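Local coordinates for putative cell adhesion protein (Bacteroides eggerthii, PDB 4GPV) that probably serves as a structural subunit of pili of the FimA type on the bacterial surface, and is thought to take part in cell adhesion, at residues Leu51-Arg56 / Ala101-Glu106; Ile163-Arg168 / Ala241-Phe246. One frame throughout, in Å; residues are numbered along the deposited sequence.

Interaction 1 (Leu51-Arg56 / Ala101-Glu106); sequences LVFLFR and ATVKTE
The ring of Phe55 lies against the first turn of helix 106-111, with Glu106 CB over its face, 3.9 Å from the ring centroid and 15° off the ring normal. This CH-pi contact belongs to a beta-sheet face in the N-terminal part of the chain, where strand 50-56, paired with strands 83-90 and 66-68, is covered by the loop 101-106 and the short helix that follows. Glu106 CA sits over the same face, offset toward the rim, and Phe55 CE1 is 3.3 Å from Glu106 N. At the edge of the ring, near its plane, comes Val103 CG1, 4.4 Å from Phe55 CZ; the same methyl is 4.3 Å from CD2 of Phe53, two residues earlier on the strand. Leu109 of the helix touches Phe53, Phe55 and Val103. An alanine in place of Phe55 would probably open a gap under the start of the helix, taking the face from under Glu106 CB and leaving Val103 CG1 with Phe53 alone of the two rings. Thr105 is the N-cap, its OG1 bonded to Asp108 N. Glu106 CG, anti to the backbone N (chi1 -172°), lies near Phe55 CD2, and the extended chain beyond carries OE1 toward Phe55 CB. OE2 bonds Tyr87 OH, while a water donates to both Glu106 OE1, at 2.7 Å, and Arg56 O, at 2.8 Å.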
ATOM      1  N   LEU A  51       7.703  14.605 -10.126  1.00 18.17           N
ATOM      2  CA  LEU A  51       8.595  14.570 -11.280  1.00 19.34           C
ATOM      3  C   LEU A  51       7.756  14.378 -12.530  1.00 21.20           C
ATOM      4  O   LEU A  51       6.825  13.571 -12.528  1.00 19.54           O
ATOM      5  CB  LEU A  51       9.659  13.447 -11.189  1.00 20.34           C
ATOM      6  CG  LEU A  51      10.566  13.423  -9.938  1.00 24.36           C
ATOM      7  CD1 LEU A  51      11.330  12.089  -9.840  1.00 22.72           C
ATOM      8  CD2 LEU A  51      11.558  14.572  -9.975  1.00 28.39           C
ATOM      9  N   VAL A  52       8.116  15.059 -13.604  1.00 19.66           N
ATOM     10  CA  VAL A  52       7.450  14.888 -14.906  1.00 18.48           C
ATOM     11  C   VAL A  52       8.521  14.409 -15.902  1.00 23.30           C
ATOM     12  O   VAL A  52       9.560  15.063 -16.073  1.00 24.00           O
ATOM     13  CB  VAL A  52       6.705  16.149 -15.462  1.00 22.46           C
ATOM     14  CG1 VAL A  52       5.963  15.842 -16.774  1.00 22.48           C
ATOM     15  CG2 VAL A  52       5.746  16.756 -14.437  1.00 21.74           C
ATOM     16  N   PHE A  53       8.265  13.267 -16.536  1.00 20.78           N
ATOM     17  CA  PHE A  53       9.134  12.700 -17.560  1.00 20.42           C
ATOM     18  C   PHE A  53       8.425  12.803 -18.896  1.00 23.69           C
ATOM     19  O   PHE A  53       7.259  12.421 -18.998  1.00 22.98           O
ATOM     20  CB  PHE A  53       9.484  11.227 -17.264  1.00 22.34           C
ATOM     21  CG  PHE A  53      10.042  10.976 -15.886  1.00 24.49           C
ATOM     22  CD1 PHE A  53       9.193  10.854 -14.787  1.00 27.26           C
ATOM     23  CD2 PHE A  53      11.410  10.834 -15.691  1.00 27.99           C
ATOM     24  CE1 PHE A  53       9.705  10.634 -13.504  1.00 28.03           C
ATOM     25  CE2 PHE A  53      11.928  10.618 -14.404  1.00 31.30           C
ATOM     26  CZ  PHE A  53      11.075  10.523 -13.322  1.00 29.44           C
ATOM     27  N   LEU A  54       9.121  13.312 -19.916  1.00 21.81           N
ATOM     28  CA  LEU A  54       8.544  13.425 -21.242  1.00 21.99           C
ATOM     29  C   LEU A  54       9.328  12.546 -22.191  1.00 25.18           C
ATOM     30  O   LEU A  54      10.552  12.603 -22.177  1.00 24.81           O
ATOM     31  CB  LEU A  54       8.552  14.882 -21.744  1.00 22.58           C
ATOM     32  CG  LEU A  54       7.743  15.897 -20.935  1.00 27.41           C
ATOM     33  CD1 LEU A  54       8.022  17.339 -21.442  1.00 28.23           C
ATOM     34  CD2 LEU A  54       6.277  15.604 -21.017  1.00 26.13           C
ATOM     35  N   PHE A  55       8.641  11.716 -22.989  1.00 22.59           N
ATOM     36  CA  PHE A  55       9.348  10.816 -23.905  1.00 22.77           C
ATOM     37  C   PHE A  55       8.914  10.978 -25.326  1.00 26.45           C
ATOM     38  O   PHE A  55       7.747  11.247 -25.591  1.00 25.06           O
ATOM     39  CB  PHE A  55       9.130   9.349 -23.494  1.00 23.85           C
ATOM     40  CG  PHE A  55       9.681   9.042 -22.129  1.00 23.52           C
ATOM     41  CD1 PHE A  55      11.048   8.884 -21.932  1.00 26.42           C
ATOM     42  CD2 PHE A  55       8.839   8.938 -21.033  1.00 24.27           C
ATOM     43  CE1 PHE A  55      11.559   8.626 -20.656  1.00 24.98           C
ATOM     44  CE2 PHE A  55       9.352   8.675 -19.755  1.00 24.14           C
ATOM     45  CZ  PHE A  55      10.702   8.522 -19.576  1.00 21.57           C
ATOM     46  N   ARG A  56       9.855  10.754 -26.248  1.00 24.26           N
ATOM     47  CA  ARG A  56       9.587  10.782 -27.680  1.00 26.34           C
ATOM     48  C   ARG A  56       8.973   9.420 -28.101  1.00 31.99           C
ATOM     49  O   ARG A  56       8.908   8.498 -27.278  1.00 31.93           O
ATOM     50  CB  ARG A  56      10.864  11.118 -28.454  1.00 26.85           C
ATOM     51  CG  ARG A  56      11.389  12.482 -28.050  1.00 27.38           C
ATOM     52  CD  ARG A  56      12.627  12.942 -28.785  1.00 30.78           C
ATOM     53  NE  ARG A  56      12.994  14.251 -28.252  1.00 28.74           N
ATOM     54  CZ  ARG A  56      14.220  14.758 -28.233  1.00 35.05           C
ATOM     55  NH1 ARG A  56      15.226  14.110 -28.814  1.00 27.59           N
ATOM     56  NH2 ARG A  56      14.442  15.942 -27.688  1.00 25.36           N
ATOM     57  N   ALA A 101      16.819   8.817 -10.679  1.00 23.90           N
ATOM     58  CA  ALA A 101      18.069   9.500 -11.085  1.00 25.93           C
ATOM     59  C   ALA A 101      18.774   8.880 -12.305  1.00 31.69           C
ATOM     60  O   ALA A 101      19.473   9.613 -13.029  1.00 30.78           O
ATOM     61  CB  ALA A 101      19.034   9.510  -9.918  1.00 28.04           C
ATOM     62  N   THR A 102      18.636   7.548 -12.535  1.00 27.97           N
ATOM     63  CA  THR A 102      19.341   6.899 -13.663  1.00 27.72           C
ATOM     64  C   THR A 102      18.411   6.620 -14.863  1.00 31.50           C
ATOM     65  O   THR A 102      18.824   5.951 -15.807  1.00 31.42           O
ATOM     66  CB  THR A 102      20.035   5.595 -13.201  1.00 36.00           C
ATOM     67  OG1 THR A 102      19.052   4.611 -12.873  1.00 36.54           O
ATOM     68  CG2 THR A 102      21.010   5.816 -12.048  1.00 36.18           C
ATOM     69  N   VAL A 103      17.154   7.109 -14.825  1.00 25.71           N
ATOM     70  CA  VAL A 103      16.206   6.922 -15.935  1.00 24.43           C
ATOM     71  C   VAL A 103      16.711   7.692 -17.166  1.00 27.85           C
ATOM     72  O   VAL A 103      16.948   8.906 -17.076  1.00 27.51           O
ATOM     73  CB  VAL A 103      14.775   7.360 -15.559  1.00 26.22           C
ATOM     74  CG1 VAL A 103      13.876   7.446 -16.786  1.00 26.51           C
ATOM     75  CG2 VAL A 103      14.170   6.424 -14.515  1.00 25.66           C
ATOM     76  N   LYS A 104      16.880   6.986 -18.297  1.00 24.68           N
ATOM     77  CA  LYS A 104      17.356   7.595 -19.539  1.00 25.65           C
ATOM     78  C   LYS A 104      16.325   7.454 -20.638  1.00 30.50           C
ATOM     79  O   LYS A 104      16.345   8.210 -21.617  1.00 31.88           O
ATOM     80  CB  LYS A 104      18.671   6.941 -20.015  1.00 28.85           C
ATOM     81  CG  LYS A 104      19.730   6.706 -18.946  1.00 36.99           C
ATOM     82  CD  LYS A 104      20.561   7.929 -18.635  1.00 38.75           C
ATOM     83  CE  LYS A 104      21.698   7.572 -17.720  1.00 40.85           C
ATOM     84  NZ  LYS A 104      22.120   8.740 -16.921  1.00 57.28           N
ATOM     85  N   THR A 105      15.487   6.414 -20.526  1.00 25.81           N
ATOM     86  CA  THR A 105      14.477   6.066 -21.515  1.00 25.69           C
ATOM     87  C   THR A 105      13.153   5.674 -20.882  1.00 28.47           C
ATOM     88  O   THR A 105      13.067   5.437 -19.675  1.00 26.51           O
ATOM     89  CB  THR A 105      14.954   4.885 -22.379  1.00 34.23           C
ATOM     90  OG1 THR A 105      15.019   3.724 -21.542  1.00 30.25           O
ATOM     91  CG2 THR A 105      16.271   5.150 -23.128  1.00 35.56           C
ATOM     92  N   GLU A 106      12.122   5.538 -21.727  1.00 26.50           N
ATOM     93  CA  GLU A 106      10.797   5.137 -21.271  1.00 24.94           C
ATOM     94  C   GLU A 106      10.850   3.718 -20.702  1.00 28.91           C
ATOM     95  O   GLU A 106      10.254   3.464 -19.661  1.00 26.89           O
ATOM     96  CB  GLU A 106       9.831   5.235 -22.447  1.00 26.98           C
ATOM     97  CG  GLU A 106       8.369   5.040 -22.089  1.00 30.40           C
ATOM     98  CD  GLU A 106       7.441   5.332 -23.249  1.00 43.06           C
ATOM     99  OE1 GLU A 106       7.941   5.655 -24.352  1.00 42.76           O
ATOM    100  OE2 GLU A 106       6.210   5.251 -23.054  1.00 34.59           O
TER
HETATM  101  O   HOH W   1       6.704   7.538 -25.770  1.00 31.05           O

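Interaction 2 (Ile163-Arg168 / Ala241-Phe246); sequences IVKDNR and AGSTVF
The loop 241-246 passes beside the strand 163-168 at its Ile163 end, where the CA atoms of Ile163 and Val245 come to 4.6 Å. Ile163 carries the apolar part of the contact. Its CG1, anti to the carbonyl carbon (chi1 -63°), meets Val245 CG2 at 3.8 Å, the two side chains crossing at about a right angle, while CD1 lies 3.5 Å from Ser243 O and CG2 packs near Thr244 O. The extended chain of Lys165 runs out to Ser243, bringing NZ 3.0 Å from Ser243 OG. Two waters bridge the segments: one accepts from Val164 N and donates to Thr244 O, the other accepts from Lys165 NZ and donates to Ala241 O, at 2.6 Å. Asn240, the residue before Ala241, braces the loop further, its ND2 bonding Val164 O and its OD1 accepting from Thr244 N. Farther along the strand, Arg168 grips Asp166 in a side-on salt bridge, NE to OD1 nearly straight (178°, 2.8 Å) and NH2 to OD2. Arg168 N also bonds OD1, closing an Asx turn, and comes from the opposite face of the carboxylate plane to NE. This doubly held OD1 is thus fixed by main chain and side chain together, and Asp180 gives the guanidinium a second acidic partner. The arrangement is that of a connecting loop that runs beside strand 146-169 before entering strand 247-251, its antiparallel neighbour, in the FimA-like C-terminal domain of the transthyretin clan.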
ATOM      1  N   ILE A 163     -11.095  -2.917  12.037  1.00 17.59           N
ATOM      2  CA  ILE A 163     -12.174  -2.666  13.010  1.00 18.55           C
ATOM      3  C   ILE A 163     -12.292  -3.927  13.878  1.00 23.04           C
ATOM      4  O   ILE A 163     -12.564  -5.002  13.335  1.00 20.91           O
ATOM      5  CB  ILE A 163     -13.518  -2.302  12.308  1.00 21.79           C
ATOM      6  CG1 ILE A 163     -13.400  -0.988  11.516  1.00 21.90           C
ATOM      7  CG2 ILE A 163     -14.686  -2.228  13.305  1.00 24.14           C
ATOM      8  CD1 ILE A 163     -14.554  -0.749  10.582  1.00 25.82           C
ATOM      9  N   VAL A 164     -12.123  -3.802  15.210  1.00 20.47           N
ATOM     10  CA  VAL A 164     -12.210  -4.929  16.110  1.00 20.15           C
ATOM     11  C   VAL A 164     -13.482  -4.811  16.940  1.00 23.68           C
ATOM     12  O   VAL A 164     -13.733  -3.757  17.518  1.00 24.03           O
ATOM     13  CB  VAL A 164     -10.960  -5.022  17.010  1.00 23.17           C
ATOM     14  CG1 VAL A 164     -11.071  -6.201  17.991  1.00 24.12           C
ATOM     15  CG2 VAL A 164      -9.695  -5.136  16.159  1.00 22.83           C
ATOM     16  N   LYS A 165     -14.310  -5.849  16.918  1.00 20.15           N
ATOM     17  CA  LYS A 165     -15.509  -5.951  17.772  1.00 20.91           C
ATOM     18  C   LYS A 165     -15.226  -7.087  18.715  1.00 25.85           C
ATOM     19  O   LYS A 165     -15.255  -8.249  18.301  1.00 25.09           O
ATOM     20  CB  LYS A 165     -16.783  -6.158  16.940  1.00 24.21           C
ATOM     21  CG  LYS A 165     -17.078  -4.934  16.097  1.00 25.46           C
ATOM     22  CD  LYS A 165     -18.209  -5.138  15.135  1.00 36.72           C
ATOM     23  CE  LYS A 165     -18.345  -3.919  14.267  1.00 48.02           C
ATOM     24  NZ  LYS A 165     -19.640  -3.898  13.533  1.00 67.13           N
ATOM     25  N   ASP A 166     -14.844  -6.757  19.960  1.00 23.74           N
ATOM     26  CA  ASP A 166     -14.415  -7.749  20.917  1.00 23.19           C
ATOM     27  C   ASP A 166     -15.549  -8.182  21.847  1.00 27.65           C
ATOM     28  O   ASP A 166     -15.933  -7.430  22.748  1.00 28.35           O
ATOM     29  CB  ASP A 166     -13.218  -7.248  21.730  1.00 24.07           C
ATOM     30  CG  ASP A 166     -12.582  -8.361  22.554  1.00 32.29           C
ATOM     31  OD1 ASP A 166     -12.979  -9.543  22.374  1.00 30.95           O
ATOM     32  OD2 ASP A 166     -11.689  -8.060  23.366  1.00 34.48           O
ATOM     33  N   ASN A 167     -16.031  -9.437  21.666  1.00 24.67           N
ATOM     34  CA  ASN A 167     -17.108 -10.023  22.466  1.00 26.13           C
ATOM     35  C   ASN A 167     -16.581 -11.168  23.324  1.00 30.15           C
ATOM     36  O   ASN A 167     -17.362 -11.970  23.843  1.00 31.31           O
ATOM     37  CB  ASN A 167     -18.276 -10.495  21.587  1.00 28.79           C
ATOM     38  CG  ASN A 167     -18.947  -9.385  20.823  1.00 41.60           C
ATOM     39  OD1 ASN A 167     -18.944  -8.214  21.223  1.00 33.63           O
ATOM     40  ND2 ASN A 167     -19.553  -9.739  19.709  1.00 36.24           N
ATOM     41  N   ARG A 168     -15.251 -11.257  23.461  1.00 26.14           N
ATOM     42  CA  ARG A 168     -14.645 -12.272  24.327  1.00 25.66           C
ATOM     43  C   ARG A 168     -14.909 -11.879  25.779  1.00 32.24           C
ATOM     44  O   ARG A 168     -14.937 -10.691  26.095  1.00 33.15           O
ATOM     45  CB  ARG A 168     -13.133 -12.413  24.066  1.00 24.64           C
ATOM     46  CG  ARG A 168     -12.753 -12.999  22.704  1.00 23.36           C
ATOM     47  CD  ARG A 168     -11.261 -12.832  22.397  1.00 27.33           C
ATOM     48  NE  ARG A 168     -10.901 -11.408  22.390  1.00 29.90           N
ATOM     49  CZ  ARG A 168      -9.664 -10.926  22.364  1.00 39.68           C
ATOM     50  NH1 ARG A 168      -8.620 -11.748  22.327  1.00 27.76           N
ATOM     51  NH2 ARG A 168      -9.459  -9.617  22.362  1.00 28.87           N
ATOM     52  N   ALA A 241     -19.495  -0.913  19.422  1.00 31.02           N
ATOM     53  CA  ALA A 241     -20.804  -0.802  18.767  1.00 32.51           C
ATOM     54  C   ALA A 241     -20.784   0.215  17.610  1.00 36.65           C
ATOM     55  O   ALA A 241     -21.537   0.048  16.655  1.00 36.95           O
ATOM     56  CB  ALA A 241     -21.868  -0.413  19.771  1.00 35.12           C
ATOM     57  N   GLY A 242     -19.921   1.231  17.708  1.00 32.25           N
ATOM     58  CA  GLY A 242     -19.761   2.272  16.700  1.00 30.97           C
ATOM     59  C   GLY A 242     -18.879   1.921  15.510  1.00 31.87           C
ATOM     60  O   GLY A 242     -18.784   2.725  14.600  1.00 32.97           O
ATOM     61  N   SER A 243     -18.216   0.734  15.509  1.00 26.50           N
ATOM     62  CA  SER A 243     -17.334   0.253  14.422  1.00 24.89           C
ATOM     63  C   SER A 243     -16.188   1.232  14.155  1.00 28.67           C
ATOM     64  O   SER A 243     -15.826   1.465  12.998  1.00 29.28           O
ATOM     65  CB  SER A 243     -18.120   0.002  13.129  1.00 28.44           C
ATOM     66  OG  SER A 243     -19.155  -0.950  13.333  1.00 35.96           O
ATOM     67  N   THR A 244     -15.590   1.776  15.222  1.00 27.00           N
ATOM     68  CA  THR A 244     -14.437   2.667  15.048  1.00 27.21           C
ATOM     69  C   THR A 244     -13.207   1.845  14.573  1.00 28.36           C
ATOM     70  O   THR A 244     -13.028   0.678  14.965  1.00 26.93           O
ATOM     71  CB  THR A 244     -14.135   3.462  16.320  1.00 36.04           C
ATOM     72  OG1 THR A 244     -13.563   2.599  17.293  1.00 38.06           O
ATOM     73  CG2 THR A 244     -15.360   4.164  16.887  1.00 37.13           C
ATOM     74  N   VAL A 245     -12.340   2.489  13.783  1.00 25.26           N
ATOM     75  CA  VAL A 245     -11.145   1.862  13.226  1.00 23.81           C
ATOM     76  C   VAL A 245     -10.022   1.903  14.276  1.00 27.00           C
ATOM     77  O   VAL A 245      -9.746   2.965  14.855  1.00 29.85           O
ATOM     78  CB  VAL A 245     -10.750   2.579  11.898  1.00 27.13           C
ATOM     79  CG1 VAL A 245      -9.361   2.157  11.406  1.00 25.73           C
ATOM     80  CG2 VAL A 245     -11.803   2.364  10.810  1.00 27.37           C
ATOM     81  N   PHE A 246      -9.354   0.766  14.492  1.00 21.04           N
ATOM     82  CA  PHE A 246      -8.244   0.701  15.443  1.00 20.64           C
ATOM     83  C   PHE A 246      -6.951   1.257  14.829  1.00 21.71           C
ATOM     84  O   PHE A 246      -6.208   1.992  15.488  1.00 23.03           O
ATOM     85  CB  PHE A 246      -8.002  -0.750  15.910  1.00 20.72           C
ATOM     86  CG  PHE A 246      -6.748  -0.873  16.755  1.00 22.39           C
ATOM     87  CD1 PHE A 246      -6.692  -0.317  18.039  1.00 25.26           C
ATOM     88  CD2 PHE A 246      -5.613  -1.506  16.261  1.00 22.86           C
ATOM     89  CE1 PHE A 246      -5.525  -0.411  18.814  1.00 25.85           C
ATOM     90  CE2 PHE A 246      -4.433  -1.561  17.028  1.00 25.54           C
ATOM     91  CZ  PHE A 246      -4.403  -1.016  18.298  1.00 24.46           C
TER
HETATM   92  O   HOH W   2     -11.413  -1.212  16.217  1.00 19.47           O
HETATM   93  O   HOH W   3     -20.780  -2.093  15.376  1.00 50.23           O

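Both contacts lay a loop against a strand of the same large mixed sheet, yet they stand on opposite sides of the chain's centre, their own centres about 47 Å apart. The two follow one another along the chain, the first closing before the second opens. Interaction 1 is the more enclosed: three of its six touching residues are buried, and aromatic rings meet aliphatic groups and a helix start, with one bridging water between Glu106 and Arg56. Interaction 2 is a surface contact with one buried residue, Ile163, among those that touch, and it relies more on bridging water and polar backbone atoms.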